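Local structure of probable E3 ubiquitin-protein ligase HERC1 (Homo sapiens, 4QT6) at residues 83-88 with 126-131; 76-81 with 93-98. The protein probably acts as an E3 ubiquitin ligase that attaches ubiquitin to target proteins, its SPRY domain being a likely protein-interaction module. One frame throughout, in Å; residues are numbered along the deposited sequence.

Contact 1 (83-88 with 126-131); sequences GNLYHN and LAFEDV
Leu85 and Phe128 make the main apolar contact between 83-88 and 126-131. Leu85 meets the outer end of the phenyl ring with two atoms: CB lies 3.7 Å from Phe128 CZ, and CD2 is 4.0 Å from both CZ and CE2. The other methyl, CD1, reaches past the ring to Ala127 CB at 3.8 Å, so CD1 turns to Ala127 while CD2 lies near both residues. With CG anti to the carbonyl carbon (chi1 -59°), Phe128 starts off beside its own backbone N; its ring meets Leu85 and Tyr86. Just past strand 84-86, His87 adds its CB, 3.8 Å from Phe128 CE1.

That both Ala127 and Phe128 point toward the same strand follows from a classic beta bulge, in which the pair faces Ile115 of the neighbouring strand. The packing joins edge strands of the two antiparallel sheets in the SPRY beta-sandwich, 84-86 from one and 125-128 from the other; their short axes approach to 8.3 Å and diverge by 38°.

No hydrogen bond links the segments. Within them, backbone atoms of Tyr86 are the polar groups near the ring: Tyr86 O approaches Phe128 CZ obliquely at 3.5 Å, while Tyr86 N lies at the ring edge, in its plane. Aromatic packing continues through Trp76, which meets Phe128 edge-to-face and stacks on the imidazole of His87, whose ND1 bonds to Met75 O.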
loop_
_atom_site.group_PDB
_atom_site.type_symbol
_atom_site.label_atom_id
_atom_site.label_comp_id
_atom_site.label_asym_id
_atom_site.label_seq_id
_atom_site.Cartn_x
_atom_site.Cartn_y
_atom_site.Cartn_z
ATOM N N GLY A 83 3.433 4.487 -11.187
ATOM C CA GLY A 83 4.596 4.601 -10.325
ATOM C C GLY A 83 4.663 5.870 -9.472
ATOM O O GLY A 83 5.639 6.052 -8.739
ATOM N N ASN A 84 3.628 6.719 -9.517
ATOM C CA ASN A 84 3.589 7.953 -8.731
ATOM C C ASN A 84 3.473 7.650 -7.248
ATOM O O ASN A 84 3.019 6.570 -6.860
ATOM C CB ASN A 84 2.419 8.881 -9.130
ATOM C CG ASN A 84 2.617 9.548 -10.490
ATOM O OD1 ASN A 84 1.868 9.287 -11.428
ATOM N ND2 ASN A 84 3.634 10.383 -10.603
ATOM N N LEU A 85 3.884 8.627 -6.449
ATOM C CA LEU A 85 3.911 8.589 -4.987
ATOM C C LEU A 85 3.041 9.718 -4.439
ATOM O O LEU A 85 3.018 10.834 -5.003
ATOM C CB LEU A 85 5.347 8.779 -4.487
ATOM C CG LEU A 85 6.353 7.690 -4.825
ATOM C CD1 LEU A 85 7.764 8.120 -4.466
ATOM C CD2 LEU A 85 5.993 6.385 -4.111
ATOM N N TYR A 86 2.302 9.420 -3.365
ATOM C CA TYR A 86 1.284 10.305 -2.822
ATOM C C TYR A 86 1.438 10.390 -1.323
ATOM O O TYR A 86 1.466 9.374 -0.623
ATOM C CB TYR A 86 -0.140 9.819 -3.164
ATOM C CG TYR A 86 -0.357 9.817 -4.654
ATOM C CD1 TYR A 86 0.023 8.738 -5.420
ATOM C CD2 TYR A 86 -0.855 10.941 -5.301
ATOM C CE1 TYR A 86 -0.109 8.742 -6.796
ATOM C CE2 TYR A 86 -0.986 10.963 -6.678
ATOM C CZ TYR A 86 -0.620 9.868 -7.422
ATOM O OH TYR A 86 -0.726 9.887 -8.796
ATOM N N HIS A 87 1.594 11.614 -0.840
ATOM C CA HIS A 87 1.406 11.921 0.552
ATOM C C HIS A 87 1.204 13.434 0.638
ATOM O O HIS A 87 2.082 14.182 0.239
ATOM C CB HIS A 87 2.590 11.481 1.429
ATOM C CG HIS A 87 2.360 11.798 2.860
ATOM N ND1 HIS A 87 1.468 11.093 3.641
ATOM C CD2 HIS A 87 2.826 12.807 3.634
ATOM C CE1 HIS A 87 1.400 11.649 4.832
ATOM N NE2 HIS A 87 2.227 12.676 4.860
ATOM N N ASN A 88 0.053 13.865 1.117
ATOM C CA ASN A 88 -0.311 15.294 1.058
ATOM C C ASN A 88 -0.184 15.764 -0.394
ATOM O O ASN A 88 0.318 16.868 -0.671
ATOM C CB ASN A 88 0.572 16.121 1.997
ATOM C CG ASN A 88 0.094 17.548 2.141
ATOM O OD1 ASN A 88 -1.102 17.808 2.139
ATOM N ND2 ASN A 88 1.036 18.478 2.289
ATOM N N LEU A 126 14.416 4.925 -1.935
ATOM C CA LEU A 126 13.819 5.880 -0.996
ATOM C C LEU A 126 12.653 6.603 -1.671
ATOM O O LEU A 126 12.805 7.176 -2.743
ATOM C CB LEU A 126 14.860 6.910 -0.523
ATOM C CG LEU A 126 14.374 7.987 0.444
ATOM C CD1 LEU A 126 13.977 7.409 1.783
ATOM C CD2 LEU A 126 15.462 9.038 0.655
ATOM N N ALA A 127 11.489 6.559 -1.041
ATOM C CA ALA A 127 10.284 7.140 -1.593
ATOM C C ALA A 127 9.814 8.344 -0.787
ATOM O O ALA A 127 9.412 9.375 -1.364
ATOM C CB ALA A 127 9.200 6.078 -1.612
ATOM N N PHE A 128 9.819 8.220 0.538
ATOM C CA PHE A 128 9.336 9.272 1.418
ATOM C C PHE A 128 10.294 9.486 2.581
ATOM O O PHE A 128 10.860 8.532 3.113
ATOM C CB PHE A 128 7.950 8.933 1.998
ATOM C CG PHE A 128 6.864 8.709 0.964
ATOM C CD1 PHE A 128 6.206 9.781 0.364
ATOM C CD2 PHE A 128 6.430 7.424 0.654
ATOM C CE1 PHE A 128 5.177 9.565 -0.539
ATOM C CE2 PHE A 128 5.408 7.206 -0.254
ATOM C CZ PHE A 128 4.777 8.280 -0.848
ATOM N N GLU A 129 10.467 10.753 2.965
ATOM C CA GLU A 129 11.210 11.116 4.147
ATOM C C GLU A 129 10.326 11.872 5.114
ATOM O O GLU A 129 9.175 12.215 4.800
ATOM C CB GLU A 129 12.418 11.971 3.753
ATOM C CG GLU A 129 13.428 11.257 2.881
ATOM C CD GLU A 129 14.560 12.175 2.451
ATOM O OE1 GLU A 129 15.623 12.145 3.110
ATOM O OE2 GLU A 129 14.382 12.907 1.461
ATOM N N ASP A 130 10.857 12.105 6.308
ATOM C CA ASP A 130 10.186 12.886 7.353
ATOM C C ASP A 130 8.828 12.266 7.697
ATOM O O ASP A 130 7.850 12.954 7.932
ATOM C CB ASP A 130 10.006 14.367 6.939
ATOM C CG ASP A 130 11.307 15.032 6.494
ATOM O OD1 ASP A 130 12.227 15.194 7.325
ATOM O OD2 ASP A 130 11.391 15.417 5.313
ATOM N N VAL A 131 8.776 10.941 7.732
ATOM C CA VAL A 131 7.537 10.258 8.061
ATOM C C VAL A 131 7.177 10.556 9.512
ATOM O O VAL A 131 7.957 10.298 10.401
ATOM C CB VAL A 131 7.682 8.743 7.800
ATOM C CG1 VAL A 131 6.475 7.965 8.313
ATOM C CG2 VAL A 131 7.897 8.521 6.326
#

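Contact 2 (76-81 with 93-98). With ARF (formamide), chain B; ARF (formamide), chain C.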
loop_
_atom_site.group_PDB
_atom_site.type_symbol
_atom_site.label_atom_id
_atom_site.label_comp_id
_atom_site.label_asym_id
_atom_site.label_seq_id
_atom_site.Cartn_x
_atom_site.Cartn_y
_atom_site.Cartn_z
ATOM N N TRP A 76 0.624 7.001 2.975
ATOM C CA TRP A 76 1.775 7.216 2.114
ATOM C C TRP A 76 1.672 6.137 1.049
ATOM O O TRP A 76 1.753 4.933 1.357
ATOM C CB TRP A 76 3.080 7.036 2.896
ATOM C CG TRP A 76 3.502 8.169 3.798
ATOM C CD1 TRP A 76 4.488 9.082 3.531
ATOM C CD2 TRP A 76 3.019 8.479 5.108
ATOM N NE1 TRP A 76 4.615 9.949 4.567
ATOM C CE2 TRP A 76 3.751 9.604 5.565
ATOM C CE3 TRP A 76 2.021 7.952 5.932
ATOM C CZ2 TRP A 76 3.518 10.183 6.804
ATOM C CZ3 TRP A 76 1.803 8.531 7.173
ATOM C CH2 TRP A 76 2.562 9.627 7.602
ATOM N N LEU A 77 1.458 6.531 -0.201
ATOM C CA LEU A 77 0.997 5.590 -1.211
ATOM C C LEU A 77 1.841 5.587 -2.463
ATOM O O LEU A 77 2.402 6.612 -2.871
ATOM C CB LEU A 77 -0.448 5.882 -1.585
ATOM C CG LEU A 77 -1.469 5.724 -0.480
ATOM C CD1 LEU A 77 -2.826 6.264 -0.917
ATOM C CD2 LEU A 77 -1.577 4.266 -0.043
ATOM N N TYR A 78 1.863 4.429 -3.108
ATOM C CA TYR A 78 2.636 4.148 -4.311
ATOM C C TYR A 78 1.661 3.506 -5.306
ATOM O O TYR A 78 1.035 2.464 -5.047
ATOM C CB TYR A 78 3.841 3.255 -3.927
ATOM C CG TYR A 78 4.732 2.682 -4.994
ATOM C CD1 TYR A 78 4.980 3.370 -6.174
ATOM C CD2 TYR A 78 5.432 1.488 -4.770
ATOM C CE1 TYR A 78 5.817 2.826 -7.143
ATOM C CE2 TYR A 78 6.279 0.952 -5.726
ATOM C CZ TYR A 78 6.481 1.638 -6.907
ATOM O OH TYR A 78 7.324 1.079 -7.858
ATOM N N ARG A 79 1.504 4.177 -6.445
ATOM C CA ARG A 79 0.441 3.875 -7.413
ATOM C C ARG A 79 0.898 2.935 -8.537
ATOM O O ARG A 79 1.892 3.217 -9.243
ATOM C CB ARG A 79 -0.062 5.207 -7.984
ATOM C CG ARG A 79 -1.174 5.126 -9.004
ATOM C CD ARG A 79 -1.610 6.536 -9.378
ATOM N NE ARG A 79 -2.499 6.574 -10.533
ATOM C CZ ARG A 79 -2.649 7.628 -11.339
ATOM N NH1 ARG A 79 -1.953 8.754 -11.131
ATOM N NH2 ARG A 79 -3.491 7.549 -12.364
ATOM N N ALA A 80 0.161 1.828 -8.718
ATOM C CA ALA A 80 0.528 0.796 -9.663
ATOM C C ALA A 80 0.608 1.339 -11.088
ATOM O O ALA A 80 1.581 1.095 -11.801
ATOM C CB ALA A 80 -0.469 -0.343 -9.595
ATOM N N TYR A 81 -0.418 2.082 -11.475
ATOM C CA TYR A 81 -0.611 2.459 -12.881
ATOM C C TYR A 81 0.547 3.278 -13.447
ATOM O O TYR A 81 0.949 3.057 -14.581
ATOM C CB TYR A 81 -1.910 3.243 -13.030
ATOM C CG TYR A 81 -2.091 3.840 -14.407
ATOM C CD1 TYR A 81 -2.400 3.034 -15.480
ATOM C CD2 TYR A 81 -1.899 5.193 -14.630
ATOM C CE1 TYR A 81 -2.544 3.562 -16.751
ATOM C CE2 TYR A 81 -2.046 5.738 -15.904
ATOM C CZ TYR A 81 -2.380 4.908 -16.954
ATOM O OH TYR A 81 -2.534 5.417 -18.239
ATOM N N LEU A 93 8.912 12.747 -7.214
ATOM C CA LEU A 93 9.563 11.466 -7.486
ATOM C C LEU A 93 8.559 10.444 -8.008
ATOM O O LEU A 93 7.497 10.232 -7.419
ATOM C CB LEU A 93 10.243 10.918 -6.234
ATOM C CG LEU A 93 10.903 9.543 -6.326
ATOM C CD1 LEU A 93 12.051 9.501 -7.329
ATOM C CD2 LEU A 93 11.386 9.115 -4.951
ATOM N N THR A 94 8.904 9.808 -9.115
ATOM C CA THR A 94 8.090 8.746 -9.684
ATOM C C THR A 94 8.943 7.483 -9.694
ATOM O O THR A 94 10.124 7.519 -10.054
ATOM C CB THR A 94 7.627 9.140 -11.104
ATOM O OG1 THR A 94 6.927 10.388 -11.034
ATOM C CG2 THR A 94 6.700 8.107 -11.713
ATOM N N LEU A 95 8.373 6.364 -9.256
ATOM C CA LEU A 95 9.086 5.102 -9.268
ATOM C C LEU A 95 8.527 4.233 -10.386
ATOM O O LEU A 95 7.772 4.722 -11.232
ATOM C CB LEU A 95 8.989 4.428 -7.887
ATOM C CG LEU A 95 9.559 5.183 -6.682
ATOM C CD1 LEU A 95 9.335 4.398 -5.387
ATOM C CD2 LEU A 95 11.041 5.496 -6.866
ATOM N N SER A 96 8.905 2.959 -10.437
ATOM C CA SER A 96 8.406 2.103 -11.499
ATOM C C SER A 96 6.912 1.852 -11.328
ATOM O O SER A 96 6.414 1.771 -10.210
ATOM C CB SER A 96 9.137 0.760 -11.519
ATOM O OG SER A 96 10.533 0.939 -11.758
ATOM N N SER A 97 6.210 1.730 -12.444
ATOM C CA SER A 97 4.848 1.223 -12.425
ATOM C C SER A 97 4.888 -0.258 -12.053
ATOM O O SER A 97 5.935 -0.897 -12.121
ATOM C CB SER A 97 4.176 1.410 -13.791
ATOM O OG SER A 97 4.848 0.666 -14.788
ATOM N N PHE A 98 3.755 -0.797 -11.623
ATOM C CA PHE A 98 3.679 -2.220 -11.341
ATOM C C PHE A 98 2.274 -2.728 -11.599
ATOM O O PHE A 98 1.337 -1.936 -11.763
ATOM C CB PHE A 98 4.173 -2.545 -9.919
ATOM C CG PHE A 98 3.446 -1.802 -8.820
ATOM C CD1 PHE A 98 3.861 -0.540 -8.428
ATOM C CD2 PHE A 98 2.373 -2.372 -8.155
ATOM C CE1 PHE A 98 3.222 0.147 -7.409
ATOM C CE2 PHE A 98 1.727 -1.688 -7.132
ATOM C CZ PHE A 98 2.140 -0.428 -6.761
HETATM N N ARF B . -5.643 3.493 -14.396
HETATM C C ARF B . -5.282 4.736 -14.086
HETATM O O ARF B . -4.973 5.031 -12.941
HETATM N N ARF C . 10.086 0.904 -6.999
HETATM C C ARF C . 11.187 1.233 -7.685
HETATM O O ARF C . 11.079 1.726 -8.800
#
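The hydroxyl of Tyr78 stands between a backbone carbonyl and a bound formamide: Tyr78 OH donates to Ser96 O at 2.6 Å, and formamide N donates to Tyr78 OH at 2.9 Å. The formamide closes a bridge back to 93-98, its oxygen taking the N-H of Ser96 at 3.0 Å. Around the phenol, Leu95 CD1 lies over one face, offset toward the rim, and Phe98 CE1 over the centre of the opposite face. The latter is an edge-to-face pair, the rim of Phe98 directed at Tyr78 with the planes at 57°. An alanine in place of Tyr78 would probably leave Ser96 O and the formamide nitrogen without their hydroxyl partner and open a gap between Leu95 and Phe98.

Phe98 CG lies between its backbone N and carbonyl carbon (chi1 56°), and one face of the ring is covered by Ala80. Ala80 CA sits 3.5 Å from the ring centroid, almost on its normal, in a CH-pi contact, while Ala80 CB touches Phe98 CE2 at 3.6 Å. The main chain pins the same two residues together: Phe98 N donates in the carbonyl plane to a lone pair of Ala80 O, at 2.9 Å.

A second formamide lies by Arg79, which points away from 93-98, and has its carbon over the Tyr81 ring. The extended Arg79 donates from NH2 to the formamide oxygen in a nearly straight bond; its NH1 and NE bond to the hydroxyls of Tyr86 and Tyr143. Tyr78 also stacks on Phe117 of the facing sheet, placing this aromatic cluster inside the SPRY beta-sandwich.

Contacts 1 and 2 have centres about 9 Å apart, and their segments alternate along the chain: 76-81, 83-88, 93-98, then 126-131. Strands 75-79 and 84-86 are consecutive and adjacent in the six-stranded antiparallel sheet, where Tyr86 N and Leu77 O, 2.9 Å apart, probably form a hydrogen bond. A probable bond also joins Gly83 O to Leu95 N. Leu93 CD2 packs against Leu126 O, so 93-98 touches both segments of contact 1. Contact 1 thus spans the two sheets along their edges, while contact 2 ties the next strand inward, 75-79, to the 93-98 segment that comes after the edge strand; the two lie side by side at one edge of the SPRY sandwich.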